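Long-range contacts in transcriptional regulator, LacI family (Lactobacillus brevis, PDB 3JY6), which probably regulates transcription by binding DNA, and is seen here as the periplasmic-binding-protein-like domain of a LacI-family regulator: residues Ala11-Asn16 against Leu69-Asn74; Ser22-Lys27 against Asn235-Gly240; Ser90-Met95 against Val103-Phe108; Pro99-Val104 against Glu254-Glu259. All coordinates share one frame; numbering follows the deposited sequence.

How the contacts relate
The contacts centre on the half of the chain with the parallel six-stranded sheet, in strand order 39-44, 9-14, 66-70, 88-91, 102-104, 260-262. Contact 1 joins strands 9-14 and 66-70. It closes before contact 3 opens, which joins strands 88-91 and 102-104 and also reaches the start of helix 107-119. Contact 4 shares Val-103 and Val-104 with contact 3, with centres about 12 Å apart, and reaches the loop before strand 260-262. Contact 2 packs helices 20-34 and 236-251; its centre lies about 13 Å from those of contacts 1 and 3. Along the chain it crosses contacts 1 and 4 and spans contact 3, so early and late chain meet in one subdomain.

Contact 1: residues Ala11-Asn16 against Leu69-Asn74; sequences AVIVAN and LQSFSN
Leu-69 pairs with Ile-13 in parallel strands. Its CD1 comes 4.4 Å from Ile-13 CB, and the two side chains share one face of the sheet. At Gln-70 the backbone N gives a hydrogen bond of 2.9 Å to Ile-13 O, with an N-H...O angle of 157°. The Gln-70 side chain turns to the other face, beside Val-14, and the two cross obliquely. Its chain bends at chi2 (-98°), which turns CD back toward the first strand. The amide oxygen OE1 then rests 3.4 Å from Val-14 CB, while NE2 lies near the methyl of Ala-15. OE1 is a polar atom in a buried place, and its hydrogen bond to Ser-22 on helix 20-34 satisfies it. Ser-71 returns to the Ile-13 side. Its OG lies 3.1 Å from Ile-13 O and 3.3 Å from Ile-13 CG2. Ser-71 OG also has a weak hydrogen bond with Glu-52. Phe-72 comes next, where the strand has ended. The ring reaches back to the start of the loop after strand 9-14, and its CZ lies 3.9 Å from Ala-15 CB. This is parallel pairing in an alpha/beta sheet with helices on both faces, as in the periplasmic-binding-protein fold. Both strands are inside the sheet, neither at its edge. Strand 39-44 flanks 9-14, and strand 88-91 flanks 66-70. Helix 20-34 covers the Val-14 and Gln-70 face, and helix 49-60 covers the face of Ile-13 and Leu-69.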
loop_
_atom_site.group_PDB
_atom_site.type_symbol
_atom_site.label_atom_id
_atom_site.label_comp_id
_atom_site.label_asym_id
_atom_site.label_seq_id
_atom_site.Cartn_x
_atom_site.Cartn_y
_atom_site.Cartn_z
ATOM N N ALA A 11 -13.479 14.612 0.419
ATOM C CA ALA A 11 -13.097 13.583 -0.535
ATOM C C ALA A 11 -11.621 13.688 -0.870
ATOM O O ALA A 11 -11.095 14.769 -1.108
ATOM C CB ALA A 11 -13.927 13.699 -1.828
ATOM N N VAL A 12 -10.942 12.550 -0.888
ATOM C CA VAL A 12 -9.536 12.545 -1.237
ATOM C C VAL A 12 -9.397 11.578 -2.411
ATOM O O VAL A 12 -9.674 10.393 -2.271
ATOM C CB VAL A 12 -8.678 12.078 -0.055
ATOM C CG1 VAL A 12 -7.206 12.211 -0.407
ATOM C CG2 VAL A 12 -9.017 12.909 1.207
ATOM N N ILE A 13 -9.008 12.081 -3.575
ATOM C CA ILE A 13 -8.853 11.191 -4.727
ATOM C C ILE A 13 -7.373 10.989 -5.023
ATOM O O ILE A 13 -6.675 11.942 -5.359
ATOM C CB ILE A 13 -9.527 11.763 -6.012
ATOM C CG1 ILE A 13 -11.033 11.919 -5.812
ATOM C CG2 ILE A 13 -9.325 10.809 -7.177
ATOM C CD1 ILE A 13 -11.766 12.453 -7.080
ATOM N N VAL A 14 -6.892 9.755 -4.891
ATOM C CA VAL A 14 -5.484 9.487 -5.185
ATOM C C VAL A 14 -5.349 8.804 -6.542
ATOM O O VAL A 14 -6.293 8.190 -7.038
ATOM C CB VAL A 14 -4.818 8.615 -4.093
ATOM C CG1 VAL A 14 -4.956 9.309 -2.755
ATOM C CG2 VAL A 14 -5.449 7.226 -4.046
ATOM N N ALA A 15 -4.173 8.940 -7.146
ATOM C CA ALA A 15 -3.895 8.346 -8.443
ATOM C C ALA A 15 -4.090 6.833 -8.427
ATOM O O ALA A 15 -4.712 6.269 -9.318
ATOM C CB ALA A 15 -2.453 8.710 -8.877
ATOM N N ASN A 16 -3.572 6.174 -7.401
ATOM C CA ASN A 16 -3.698 4.718 -7.292
ATOM C C ASN A 16 -3.419 4.306 -5.841
ATOM O O ASN A 16 -2.357 4.607 -5.296
ATOM C CB ASN A 16 -2.694 4.040 -8.226
ATOM C CG ASN A 16 -2.946 2.550 -8.378
ATOM O OD1 ASN A 16 -3.479 1.897 -7.476
ATOM N ND2 ASN A 16 -2.545 2.001 -9.518
ATOM N N LEU A 69 -7.027 16.758 -4.183
ATOM C CA LEU A 69 -6.712 16.071 -5.424
ATOM C C LEU A 69 -5.259 15.645 -5.619
ATOM O O LEU A 69 -4.362 16.480 -5.729
ATOM C CB LEU A 69 -7.146 16.973 -6.580
ATOM C CG LEU A 69 -7.244 16.448 -8.005
ATOM C CD1 LEU A 69 -8.371 15.422 -8.103
ATOM C CD2 LEU A 69 -7.517 17.630 -8.947
ATOM N N GLN A 70 -5.027 14.339 -5.663
ATOM C CA GLN A 70 -3.683 13.821 -5.879
ATOM C C GLN A 70 -3.798 12.919 -7.098
ATOM O O GLN A 70 -3.301 11.786 -7.104
ATOM C CB GLN A 70 -3.209 13.023 -4.651
ATOM C CG GLN A 70 -1.705 12.694 -4.627
ATOM C CD GLN A 70 -1.390 11.299 -5.122
ATOM O OE1 GLN A 70 -1.874 10.307 -4.573
ATOM N NE2 GLN A 70 -0.561 11.213 -6.161
ATOM N N SER A 71 -4.483 13.422 -8.121
ATOM C CA SER A 71 -4.696 12.661 -9.343
ATOM C C SER A 71 -4.471 13.417 -10.654
ATOM O O SER A 71 -3.802 14.449 -10.678
ATOM C CB SER A 71 -6.092 12.045 -9.312
ATOM O OG SER A 71 -6.904 12.733 -8.380
ATOM N N PHE A 72 -5.057 12.898 -11.729
ATOM C CA PHE A 72 -4.888 13.428 -13.084
ATOM C C PHE A 72 -5.754 14.583 -13.600
ATOM O O PHE A 72 -5.338 15.288 -14.511
ATOM C CB PHE A 72 -5.025 12.269 -14.068
ATOM C CG PHE A 72 -4.559 10.947 -13.523
ATOM C CD1 PHE A 72 -3.205 10.710 -13.288
ATOM C CD2 PHE A 72 -5.477 9.928 -13.252
ATOM C CE1 PHE A 72 -2.768 9.470 -12.794
ATOM C CE2 PHE A 72 -5.056 8.692 -12.760
ATOM C CZ PHE A 72 -3.699 8.460 -12.530
ATOM N N SER A 73 -6.948 14.766 -13.051
ATOM C CA SER A 73 -7.858 15.821 -13.508
ATOM C C SER A 73 -7.295 17.235 -13.551
ATOM O O SER A 73 -6.753 17.726 -12.551
ATOM C CB SER A 73 -9.118 15.840 -12.641
ATOM O OG SER A 73 -9.915 14.699 -12.862
ATOM N N ASN A 74 -7.429 17.889 -14.707
ATOM C CA ASN A 74 -6.982 19.271 -14.840
ATOM C C ASN A 74 -8.141 20.127 -14.314
ATOM O O ASN A 74 -9.230 19.614 -14.035
ATOM C CB ASN A 74 -6.703 19.650 -16.307
ATOM C CG ASN A 74 -5.552 18.871 -16.921
ATOM O OD1 ASN A 74 -4.455 18.806 -16.359
ATOM N ND2 ASN A 74 -5.793 18.291 -18.097
#

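Contact 2: residues Ser22-Lys27 against Asn235-Gly240; sequences STELFK and NPFLMG
Leu-25 and Gly-240 bring the two helices together, with CA atoms 4.3 Å apart. Two CA-H...O contacts run in opposite senses. Leu-25 CA meets Pro-236 O at 3.4 Å, and Gly-240 CA meets Leu-25 O at 3.4 Å. Gly-240 has no side chain, and its CA lies directly against Leu-25 O. The axes of the two short helical segments approach to 6.7 Å and their directions differ by 46°. Around this centre, Leu-25 CG, anti to the backbone N (chi1 -169°), lies 3.9 Å from Gly-240 CA. Leu-25 CD1 packs against Met-239 CB. Glu-24 CB rests 3.7 Å from Pro-236 CG, at the first turn of helix 236-251. Phe-237 lies at the more open side. Its CE1 sits 3.4 Å from Lys-27 O, and its CD1 lies 3.9 Å from Lys-27 CB. The lysine tip leads away to the second subunit, where NZ forms a salt bridge with Asp-44 and hydrogen bonds with Asn-46 and Asn-16. The helix interface itself is thus held by close backbone packing and apolar contact. Lys-27 bonds across to the second subunit, while Glu-24 OE2 lies near Asp-18 of that subunit, a like-charge approach that Lys-27 may ease.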
loop_
_atom_site.group_PDB
_atom_site.type_symbol
_atom_site.label_atom_id
_atom_site.label_comp_id
_atom_site.label_asym_id
_atom_site.label_seq_id
_atom_site.Cartn_x
_atom_site.Cartn_y
_atom_site.Cartn_z
ATOM N N SER A 22 0.262 7.268 -1.708
ATOM C CA SER A 22 -1.135 7.649 -1.607
ATOM C C SER A 22 -1.773 7.308 -0.274
ATOM O O SER A 22 -2.444 8.141 0.334
ATOM C CB SER A 22 -1.941 6.988 -2.725
ATOM O OG SER A 22 -1.616 7.577 -3.961
ATOM N N THR A 23 -1.575 6.080 0.179
ATOM C CA THR A 23 -2.168 5.672 1.436
ATOM C C THR A 23 -1.610 6.460 2.599
ATOM O O THR A 23 -2.341 6.743 3.533
ATOM C CB THR A 23 -1.987 4.170 1.679
ATOM O OG1 THR A 23 -0.603 3.820 1.554
ATOM C CG2 THR A 23 -2.811 3.384 0.681
ATOM N N GLU A 24 -0.328 6.817 2.540
ATOM C CA GLU A 24 0.297 7.606 3.611
ATOM C C GLU A 24 -0.248 9.016 3.508
ATOM O O GLU A 24 -0.512 9.669 4.517
ATOM C CB GLU A 24 1.835 7.681 3.473
ATOM C CG GLU A 24 2.592 6.548 4.127
ATOM C CD GLU A 24 2.382 6.530 5.625
ATOM O OE1 GLU A 24 2.865 7.456 6.310
ATOM O OE2 GLU A 24 1.715 5.605 6.128
ATOM N N LEU A 25 -0.359 9.499 2.275
ATOM C CA LEU A 25 -0.886 10.837 2.035
ATOM C C LEU A 25 -2.209 10.919 2.774
ATOM O O LEU A 25 -2.443 11.845 3.552
ATOM C CB LEU A 25 -1.135 11.068 0.544
ATOM C CG LEU A 25 -1.437 12.510 0.168
ATOM C CD1 LEU A 25 -0.131 13.266 0.145
ATOM C CD2 LEU A 25 -2.087 12.579 -1.193
ATOM N N PHE A 26 -3.067 9.935 2.523
ATOM C CA PHE A 26 -4.375 9.875 3.168
ATOM C C PHE A 26 -4.297 9.835 4.694
ATOM O O PHE A 26 -5.124 10.447 5.378
ATOM C CB PHE A 26 -5.159 8.663 2.694
ATOM C CG PHE A 26 -6.570 8.625 3.208
ATOM C CD1 PHE A 26 -7.514 9.570 2.789
ATOM C CD2 PHE A 26 -6.963 7.640 4.108
ATOM C CE1 PHE A 26 -8.841 9.531 3.258
ATOM C CE2 PHE A 26 -8.283 7.589 4.585
ATOM C CZ PHE A 26 -9.229 8.540 4.155
ATOM N N LYS A 27 -3.335 9.085 5.230
ATOM C CA LYS A 27 -3.169 9.027 6.676
ATOM C C LYS A 27 -2.855 10.422 7.214
ATOM O O LYS A 27 -3.324 10.797 8.280
ATOM C CB LYS A 27 -2.037 8.070 7.047
ATOM C CG LYS A 27 -2.437 6.609 7.060
ATOM C CD LYS A 27 -1.259 5.749 7.496
ATOM C CE LYS A 27 -1.574 4.281 7.372
ATOM N NZ LYS A 27 -2.676 3.889 8.283
ATOM N N ASN A 235 8.043 12.472 2.104
ATOM C CA ASN A 235 7.303 12.810 3.326
ATOM C C ASN A 235 5.800 12.874 2.995
ATOM O O ASN A 235 5.143 13.861 3.302
ATOM C CB ASN A 235 7.723 14.196 3.852
ATOM C CG ASN A 235 9.054 14.186 4.582
ATOM O OD1 ASN A 235 9.790 15.186 4.578
ATOM N ND2 ASN A 235 9.360 13.076 5.237
ATOM N N PRO A 236 5.245 11.829 2.370
ATOM C CA PRO A 236 3.818 11.829 2.017
ATOM C C PRO A 236 2.832 12.121 3.150
ATOM O O PRO A 236 1.811 12.784 2.938
ATOM C CB PRO A 236 3.611 10.447 1.397
ATOM C CG PRO A 236 4.680 9.613 2.061
ATOM C CD PRO A 236 5.866 10.535 2.051
ATOM N N PHE A 237 3.125 11.630 4.349
ATOM C CA PHE A 237 2.238 11.887 5.478
ATOM C C PHE A 237 2.212 13.399 5.703
ATOM O O PHE A 237 1.147 13.996 5.909
ATOM C CB PHE A 237 2.749 11.204 6.758
ATOM C CG PHE A 237 1.816 11.350 7.942
ATOM C CD1 PHE A 237 0.838 10.389 8.206
ATOM C CD2 PHE A 237 1.906 12.464 8.786
ATOM C CE1 PHE A 237 -0.050 10.532 9.310
ATOM C CE2 PHE A 237 1.031 12.624 9.884
ATOM C CZ PHE A 237 0.053 11.654 10.144
ATOM N N LEU A 238 3.390 14.010 5.650
ATOM C CA LEU A 238 3.510 15.445 5.862
ATOM C C LEU A 238 2.841 16.233 4.750
ATOM O O LEU A 238 2.213 17.258 5.003
ATOM C CB LEU A 238 4.985 15.843 5.971
ATOM C CG LEU A 238 5.254 17.311 6.286
ATOM C CD1 LEU A 238 4.700 17.647 7.654
ATOM C CD2 LEU A 238 6.746 17.573 6.240
ATOM N N MET A 239 2.984 15.769 3.515
ATOM C CA MET A 239 2.355 16.448 2.384
ATOM C C MET A 239 0.830 16.344 2.556
ATOM O O MET A 239 0.091 17.306 2.321
ATOM C CB MET A 239 2.802 15.801 1.061
ATOM C CG MET A 239 4.268 16.066 0.646
ATOM S SD MET A 239 4.732 15.283 -0.941
ATOM C CE MET A 239 4.144 16.474 -2.105
ATOM N N GLY A 240 0.379 15.178 3.007
ATOM C CA GLY A 240 -1.046 14.960 3.221
ATOM C C GLY A 240 -1.592 15.810 4.362
ATOM O O GLY A 240 -2.694 16.361 4.279
#

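Contact 3: residues Ser90-Met95 against Val103-Phe108; sequences SVDREM and VVTDNF
Ser-90 to Asp-92 run parallel to Val-103, whose N bonds to Ser-90 O at 3.0 Å and whose O accepts Asp-92 N at 2.8 Å. Val-91 and Val-103 lie side by side and point the same way, with Val-91 CG2 4.2 Å from Val-103 CB. After strand 88-91, Glu-94 crosses Val-104 at about a right angle. The methyl CG1 of Val-104 packs 3.8 Å from Glu-94 N, a buried N-H with no partner in the model. Glu-94 bends at chi2 (93°). Glu-94 and Asn-107 lie alongside each other, pointing opposite ways. Asn-107 ND2 donates to Glu-94 OE1 at 2.8 Å with an angle of 162°. The donor stands above the carboxylate plane, and the two flat groups are 84° apart. The same ND2 donates to a water, which donates to Asp-92 OD1. Lys-260 makes a salt bridge with Glu-94 OE2. Arg-142 hydrogen-bonds Asn-107 OD1, and Gln-234 hydrogen-bonds Asp-92 OD1 and Thr-105 OG1. The strand pair lies between strands 66-70 and 260-262. Helix 236-251 covers the Val-91 and Val-103 face. Helix 137-147 touches Glu-94, and also Asn-107, the first residue of helix 107-119, where the chain leaves this sheet for the lobe with the four-stranded one.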
loop_
_atom_site.group_PDB
_atom_site.type_symbol
_atom_site.label_atom_id
_atom_site.label_comp_id
_atom_site.label_asym_id
_atom_site.label_seq_id
_atom_site.Cartn_x
_atom_site.Cartn_y
_atom_site.Cartn_z
ATOM N N SER A 90 -4.757 20.681 -4.373
ATOM C CA SER A 90 -4.088 19.651 -5.159
ATOM C C SER A 90 -2.756 19.269 -4.497
ATOM O O SER A 90 -2.129 20.075 -3.808
ATOM C CB SER A 90 -3.853 20.154 -6.589
ATOM O OG SER A 90 -3.754 19.066 -7.494
ATOM N N VAL A 91 -2.339 18.029 -4.695
ATOM C CA VAL A 91 -1.098 17.554 -4.100
ATOM C C VAL A 91 -0.242 16.732 -5.051
ATOM O O VAL A 91 -0.756 15.935 -5.843
ATOM C CB VAL A 91 -1.376 16.680 -2.846
ATOM C CG1 VAL A 91 -0.061 16.293 -2.169
ATOM C CG2 VAL A 91 -2.277 17.429 -1.882
ATOM N N ASP A 92 1.068 16.956 -4.964
ATOM C CA ASP A 92 2.068 16.224 -5.741
ATOM C C ASP A 92 1.904 16.325 -7.256
ATOM O O ASP A 92 2.218 15.380 -7.971
ATOM C CB ASP A 92 2.034 14.743 -5.327
ATOM C CG ASP A 92 3.227 13.963 -5.844
ATOM O OD1 ASP A 92 4.369 14.344 -5.521
ATOM O OD2 ASP A 92 3.035 12.966 -6.572
ATOM N N ARG A 93 1.452 17.472 -7.751
ATOM C CA ARG A 93 1.224 17.610 -9.182
ATOM C C ARG A 93 2.139 18.495 -9.996
ATOM O O ARG A 93 2.296 18.272 -11.189
ATOM C CB ARG A 93 -0.223 18.042 -9.434
ATOM C CG ARG A 93 -1.203 16.883 -9.492
ATOM C CD ARG A 93 -0.991 16.098 -10.771
ATOM N NE ARG A 93 -1.020 16.977 -11.941
ATOM C CZ ARG A 93 -2.126 17.474 -12.491
ATOM N NH1 ARG A 93 -3.320 17.177 -11.988
ATOM N NH2 ARG A 93 -2.034 18.279 -13.543
ATOM N N GLU A 94 2.738 19.500 -9.379
ATOM C CA GLU A 94 3.609 20.400 -10.123
ATOM C C GLU A 94 2.849 20.921 -11.349
ATOM O O GLU A 94 3.282 20.754 -12.487
ATOM C CB GLU A 94 4.881 19.683 -10.581
ATOM C CG GLU A 94 6.051 20.638 -10.823
ATOM C CD GLU A 94 6.938 20.795 -9.599
ATOM O OE1 GLU A 94 7.795 19.914 -9.365
ATOM O OE2 GLU A 94 6.773 21.792 -8.863
ATOM N N MET A 95 1.699 21.537 -11.089
ATOM C CA MET A 95 0.846 22.116 -12.129
ATOM C C MET A 95 1.160 23.611 -12.190
ATOM O O MET A 95 1.228 24.265 -11.152
ATOM C CB MET A 95 -0.620 21.932 -11.737
ATOM C CG MET A 95 -1.606 21.896 -12.892
ATOM S SD MET A 95 -3.310 22.226 -12.351
ATOM C CE MET A 95 -3.438 21.244 -10.871
ATOM N N VAL A 103 0.182 21.642 -2.835
ATOM C CA VAL A 103 1.212 21.119 -1.959
ATOM C C VAL A 103 2.070 20.242 -2.865
ATOM O O VAL A 103 1.603 19.238 -3.421
ATOM C CB VAL A 103 0.607 20.281 -0.810
ATOM C CG1 VAL A 103 1.738 19.703 0.074
ATOM C CG2 VAL A 103 -0.322 21.158 0.026
ATOM N N VAL A 104 3.329 20.629 -3.027
ATOM C CA VAL A 104 4.225 19.887 -3.891
ATOM C C VAL A 104 5.614 19.665 -3.298
ATOM O O VAL A 104 5.978 20.232 -2.264
ATOM C CB VAL A 104 4.413 20.620 -5.248
ATOM C CG1 VAL A 104 3.070 20.943 -5.877
ATOM C CG2 VAL A 104 5.221 21.899 -5.038
ATOM N N THR A 105 6.385 18.849 -4.003
ATOM C CA THR A 105 7.762 18.521 -3.642
ATOM C C THR A 105 8.680 19.336 -4.565
ATOM O O THR A 105 8.305 19.667 -5.688
ATOM C CB THR A 105 8.063 17.014 -3.891
ATOM O OG1 THR A 105 7.170 16.206 -3.119
ATOM C CG2 THR A 105 9.504 16.682 -3.528
ATOM N N ASP A 106 9.877 19.658 -4.088
ATOM C CA ASP A 106 10.857 20.393 -4.894
ATOM C C ASP A 106 11.508 19.319 -5.767
ATOM O O ASP A 106 12.669 18.968 -5.570
ATOM C CB ASP A 106 11.905 21.032 -3.983
ATOM C CG ASP A 106 12.608 20.006 -3.098
ATOM O OD1 ASP A 106 11.910 19.190 -2.451
ATOM O OD2 ASP A 106 13.856 20.016 -3.052
ATOM N N ASN A 107 10.746 18.805 -6.728
ATOM C CA ASN A 107 11.201 17.735 -7.613
ATOM C C ASN A 107 12.514 17.947 -8.352
ATOM O O ASN A 107 13.348 17.034 -8.403
ATOM C CB ASN A 107 10.095 17.408 -8.610
ATOM C CG ASN A 107 8.893 16.782 -7.940
ATOM O OD1 ASN A 107 8.943 15.628 -7.516
ATOM N ND2 ASN A 107 7.810 17.544 -7.823
ATOM N N PHE A 108 12.685 19.137 -8.927
ATOM C CA PHE A 108 13.905 19.480 -9.662
ATOM C C PHE A 108 15.088 19.571 -8.701
ATOM O O PHE A 108 16.096 18.887 -8.887
ATOM C CB PHE A 108 13.737 20.816 -10.392
ATOM C CG PHE A 108 14.998 21.312 -11.058
ATOM C CD1 PHE A 108 15.476 20.704 -12.215
ATOM C CD2 PHE A 108 15.709 22.387 -10.519
ATOM C CE1 PHE A 108 16.652 21.159 -12.829
ATOM C CE2 PHE A 108 16.877 22.846 -11.122
ATOM C CZ PHE A 108 17.352 22.229 -12.282
HETATM O O HOH W 1 5.016 16.692 -6.963
#

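Contact 4: residues Pro99-Val104 against Glu254-Glu259; sequences PWPQVV and EKVAPE
Gln-102 N donates to Glu-259 O at 3.0 Å, in a nearly straight bond with an angle of 171° at the hydrogen. The donor is tilted 32° from the carbonyl plane. Gln-102, first residue of the strand, and Pro-101 just before it both approach this oxygen, the second with a bent CA-H...O contact of 3.6 Å from Pro-101 CA to Glu-259 O. Pro-101 is the main apolar residue here. With CG1 of Val-256 anti to the backbone N (chi1 -173°), this branch meets Pro-101 CG at 3.7 Å, and the two side chains cross at about a right angle. Pro-101 CG also lies 3.7 Å from Ala-257 O. Pro-258 sits on the outer side, with CB 3.3 Å from Pro-99 O. It is the centre of an inverse gamma turn, and Glu-259 N bonds to Ala-257 O across it. Pro-99 CG in turn lies over one face of the Trp-100 ring, offset toward the rim. The Gln-102 to Glu-259 bond lies just before the parallel pairing of strand 102-104 with 260-262, the edge strand in this chain. Pro-101 also touches Ile-246 and Gln-250 of helix 236-251, while Trp-100 reaches strand 88-91 and helix 75-82.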
loop_
_atom_site.group_PDB
_atom_site.type_symbol
_atom_site.label_atom_id
_atom_site.label_comp_id
_atom_site.label_asym_id
_atom_site.label_seq_id
_atom_site.Cartn_x
_atom_site.Cartn_y
_atom_site.Cartn_z
ATOM N N PRO A 99 -5.342 26.986 -10.341
ATOM C CA PRO A 99 -6.378 27.837 -9.745
ATOM C C PRO A 99 -6.627 27.653 -8.236
ATOM O O PRO A 99 -7.231 28.518 -7.584
ATOM C CB PRO A 99 -7.610 27.491 -10.570
ATOM C CG PRO A 99 -7.416 26.025 -10.807
ATOM C CD PRO A 99 -5.950 25.935 -11.179
ATOM N N TRP A 100 -6.184 26.537 -7.674
ATOM C CA TRP A 100 -6.387 26.319 -6.246
ATOM C C TRP A 100 -5.035 26.144 -5.560
ATOM O O TRP A 100 -4.016 26.008 -6.229
ATOM C CB TRP A 100 -7.313 25.114 -6.015
ATOM C CG TRP A 100 -7.094 23.967 -6.935
ATOM C CD1 TRP A 100 -6.013 23.137 -6.963
ATOM C CD2 TRP A 100 -7.967 23.526 -7.988
ATOM N NE1 TRP A 100 -6.163 22.197 -7.959
ATOM C CE2 TRP A 100 -7.361 22.400 -8.587
ATOM C CE3 TRP A 100 -9.223 23.937 -8.446
ATOM C CZ2 TRP A 100 -7.940 21.721 -9.666
ATOM C CZ3 TRP A 100 -9.802 23.258 -9.516
ATOM C CH2 TRP A 100 -9.170 22.145 -10.096
ATOM N N PRO A 101 -4.998 26.187 -4.219
ATOM C CA PRO A 101 -3.706 26.023 -3.536
ATOM C C PRO A 101 -3.108 24.644 -3.810
ATOM O O PRO A 101 -3.843 23.679 -4.031
ATOM C CB PRO A 101 -4.065 26.193 -2.057
ATOM C CG PRO A 101 -5.365 26.989 -2.075
ATOM C CD PRO A 101 -6.096 26.406 -3.255
ATOM N N GLN A 102 -1.783 24.547 -3.782
ATOM C CA GLN A 102 -1.107 23.275 -4.023
ATOM C C GLN A 102 -0.024 22.940 -3.017
ATOM O O GLN A 102 0.630 23.818 -2.467
ATOM C CB GLN A 102 -0.411 23.259 -5.369
ATOM C CG GLN A 102 -1.254 23.360 -6.592
ATOM C CD GLN A 102 -0.360 23.495 -7.789
ATOM O OE1 GLN A 102 0.305 24.525 -7.967
ATOM N NE2 GLN A 102 -0.298 22.447 -8.603
ATOM N N VAL A 103 0.182 21.642 -2.835
ATOM C CA VAL A 103 1.212 21.119 -1.959
ATOM C C VAL A 103 2.070 20.242 -2.865
ATOM O O VAL A 103 1.603 19.238 -3.421
ATOM C CB VAL A 103 0.607 20.281 -0.810
ATOM C CG1 VAL A 103 1.738 19.703 0.074
ATOM C CG2 VAL A 103 -0.322 21.158 0.026
ATOM N N VAL A 104 3.329 20.629 -3.027
ATOM C CA VAL A 104 4.225 19.887 -3.891
ATOM C C VAL A 104 5.614 19.665 -3.298
ATOM O O VAL A 104 5.978 20.232 -2.264
ATOM C CB VAL A 104 4.413 20.620 -5.248
ATOM C CG1 VAL A 104 3.070 20.943 -5.877
ATOM C CG2 VAL A 104 5.221 21.899 -5.038
ATOM N N GLU A 254 -11.403 31.100 4.797
ATOM C CA GLU A 254 -10.267 31.946 4.449
ATOM C C GLU A 254 -10.068 31.894 2.931
ATOM O O GLU A 254 -10.072 30.813 2.337
ATOM C CB GLU A 254 -8.999 31.446 5.140
ATOM C CG GLU A 254 -7.844 32.433 5.130
ATOM C CD GLU A 254 -6.545 31.819 5.608
ATOM O OE1 GLU A 254 -6.578 31.014 6.563
ATOM O OE2 GLU A 254 -5.483 32.155 5.032
ATOM N N LYS A 255 -9.918 33.051 2.297
ATOM C CA LYS A 255 -9.698 33.061 0.859
ATOM C C LYS A 255 -8.211 32.766 0.692
ATOM O O LYS A 255 -7.385 33.675 0.631
ATOM C CB LYS A 255 -10.061 34.426 0.256
ATOM C CG LYS A 255 -11.478 34.910 0.584
ATOM C CD LYS A 255 -12.563 33.854 0.320
ATOM C CE LYS A 255 -12.684 33.487 -1.154
ATOM N NZ LYS A 255 -13.666 32.385 -1.384
ATOM N N VAL A 256 -7.879 31.479 0.656
ATOM C CA VAL A 256 -6.494 31.038 0.524
ATOM C C VAL A 256 -5.967 31.217 -0.895
ATOM O O VAL A 256 -6.456 30.593 -1.828
ATOM C CB VAL A 256 -6.349 29.551 0.916
ATOM C CG1 VAL A 256 -4.872 29.163 0.940
ATOM C CG2 VAL A 256 -7.003 29.302 2.276
ATOM N N ALA A 257 -4.962 32.071 -1.043
ATOM C CA ALA A 257 -4.356 32.335 -2.347
ATOM C C ALA A 257 -3.913 31.026 -3.016
ATOM O O ALA A 257 -3.399 30.125 -2.360
ATOM C CB ALA A 257 -3.159 33.274 -2.179
ATOM N N PRO A 258 -4.096 30.918 -4.340
ATOM C CA PRO A 258 -3.698 29.693 -5.044
ATOM C C PRO A 258 -2.195 29.577 -5.316
ATOM O O PRO A 258 -1.760 29.598 -6.469
ATOM C CB PRO A 258 -4.502 29.771 -6.327
ATOM C CG PRO A 258 -4.446 31.269 -6.632
ATOM C CD PRO A 258 -4.711 31.892 -5.268
ATOM N N GLU A 259 -1.404 29.463 -4.255
ATOM C CA GLU A 259 0.040 29.327 -4.405
ATOM C C GLU A 259 0.490 27.923 -3.998
ATOM O O GLU A 259 -0.298 27.147 -3.451
ATOM C CB GLU A 259 0.758 30.399 -3.586
ATOM C CG GLU A 259 0.136 30.656 -2.226
ATOM C CD GLU A 259 0.278 32.108 -1.775
ATOM O OE1 GLU A 259 -0.407 32.506 -0.811
ATOM O OE2 GLU A 259 1.071 32.859 -2.382
#